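PDB 5JM6: aminopeptidase-like protein from Chaetomium thermophilum, which probably acts as a zinc-dependent aminopeptidase of the M18 family, a dodecameric enzyme linked to the Cvt pathway of selective autophagy. Local coordinates for the interface of chains A and B. Coordinates in Å, arbitrary orientation; residue numbers count along the deposited sequence, not the author numbering. Chains: chain A/B, Aminopeptidase-like protein.

The interface of chains A and B. Residues chain A 153, 205, 228; chain B 299, 395-396, 398, 412, 482.
The phenol hydroxyl of A:Tyr153, at the start of strand 153-155, reaches into chain B and donates a hydrogen bond from OH to the backbone carbonyl O of B:Ala396, 2.8 Å long. The donor lies in the carbonyl plane, at a C=O...OH angle of 158°, so it meets the oxygen not far from straight on. Apolar groups also approach this hydroxyl: CB of B:Ala395 and CD1 of B:Leu482 each stand 3.6 Å from OH, and B:Leu412 brings its branch point CG close by. The CD1 methyls of B:Leu412 and B:Leu482 both pack against ring carbon CE2, so the hydroxyl end of the ring sits among aliphatic groups, with the B:Ala396 carbonyl as a polar partner. B:Pro398 lies over one face of the A:Tyr153 ring in a CH-pi contact, its CG 3.9 Å from the centroid of that ring and displaced toward the CG–CD1 rim. With CG of A:Tyr153 anti to its own carbonyl carbon (chi1 -60°), the ring projects across the boundary, and chi2 of 83° turns that face to the proline. A phenylalanine in place of A:Tyr153 would lack the hydroxyl, which would probably leave the B:Ala396 carbonyl without this donor and the ring less firmly fixed against B:Pro398. A:Val228, from strand 228-231, spreads its two methyls over different partners: CG1 meets the B:Phe299 ring near CZ, while CG2 touches CG of B:Pro398 at 3.8 Å. The same proline thus bridges the valine and the tyrosine. Within chain B, CD1 of B:Leu412 abuts the edge of the phenylalanine ring, linking that contact to the leucines around the tyrosine. A:Pro205 adds a looser contact to B:Leu482, its CB 4.1 Å from CD1. Repeated by the two-fold with chains exchanged, this largely apolar patch keyed by a tyrosine helps join two subunits within the aminopeptidase dodecamer.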
# COMPACT_ATOMS: atom_id res chain seq x y z
N TYR A 153 -20.98 37.41 1.65
CA TYR A 153 -21.60 36.96 0.41
C TYR A 153 -23.01 36.46 0.63
O TYR A 153 -23.29 35.79 1.62
CB TYR A 153 -20.78 35.85 -0.25
CG TYR A 153 -19.38 36.26 -0.62
CD1 TYR A 153 -18.37 36.22 0.32
CD2 TYR A 153 -19.07 36.66 -1.91
CE1 TYR A 153 -17.09 36.59 -0.00
CE2 TYR A 153 -17.79 37.03 -2.25
CZ TYR A 153 -16.80 36.99 -1.29
OH TYR A 153 -15.51 37.35 -1.61
N PRO A 205 -17.60 30.30 -7.77
CA PRO A 205 -16.19 30.70 -7.86
C PRO A 205 -15.19 29.62 -7.48
O PRO A 205 -15.34 28.97 -6.45
CB PRO A 205 -16.11 31.87 -6.88
CG PRO A 205 -17.11 31.53 -5.83
CD PRO A 205 -18.23 30.78 -6.52
N VAL A 228 -22.90 32.07 -5.76
CA VAL A 228 -22.81 33.36 -5.10
C VAL A 228 -23.65 34.38 -5.89
O VAL A 228 -23.42 34.57 -7.09
CB VAL A 228 -21.34 33.82 -4.98
CG1 VAL A 228 -21.25 35.31 -4.89
CG2 VAL A 228 -20.68 33.16 -3.78
N PHE B 299 -21.02 42.56 -8.64
CA PHE B 299 -19.85 41.80 -9.09
C PHE B 299 -19.37 42.25 -10.46
O PHE B 299 -20.15 42.73 -11.28
CB PHE B 299 -20.16 40.30 -9.15
CG PHE B 299 -20.48 39.69 -7.83
CD1 PHE B 299 -19.59 39.77 -6.77
CD2 PHE B 299 -21.68 39.03 -7.64
CE1 PHE B 299 -19.89 39.20 -5.56
CE2 PHE B 299 -21.99 38.46 -6.42
CZ PHE B 299 -21.09 38.56 -5.38
N ALA B 395 -9.74 37.62 -1.78
CA ALA B 395 -10.92 37.93 -0.98
C ALA B 395 -11.32 36.70 -0.20
O ALA B 395 -10.96 35.58 -0.56
CB ALA B 395 -12.06 38.41 -1.86
N ALA B 396 -12.07 36.90 0.88
CA ALA B 396 -12.62 35.78 1.63
C ALA B 396 -13.43 34.91 0.69
O ALA B 396 -14.26 35.41 -0.07
CB ALA B 396 -13.48 36.28 2.78
N PRO B 398 -16.26 32.19 0.28
CA PRO B 398 -17.37 31.72 1.11
C PRO B 398 -17.48 30.20 1.17
O PRO B 398 -18.12 29.68 2.09
CB PRO B 398 -18.60 32.35 0.45
CG PRO B 398 -18.19 32.75 -0.92
CD PRO B 398 -16.70 32.71 -1.03
N LEU B 412 -15.27 42.13 -0.64
CA LEU B 412 -15.51 42.88 -1.87
C LEU B 412 -16.28 44.17 -1.59
O LEU B 412 -17.07 44.24 -0.64
CB LEU B 412 -16.27 42.03 -2.88
CG LEU B 412 -15.62 40.69 -3.26
CD1 LEU B 412 -16.41 40.01 -4.37
CD2 LEU B 412 -14.16 40.88 -3.66
N LEU B 482 -11.60 37.05 -6.05
CA LEU B 482 -11.82 35.61 -5.93
C LEU B 482 -11.34 34.89 -7.18
O LEU B 482 -11.33 35.46 -8.27
CB LEU B 482 -13.30 35.30 -5.70
CG LEU B 482 -13.80 35.44 -4.26
CD1 LEU B 482 -15.18 34.82 -4.13
CD2 LEU B 482 -12.82 34.79 -3.30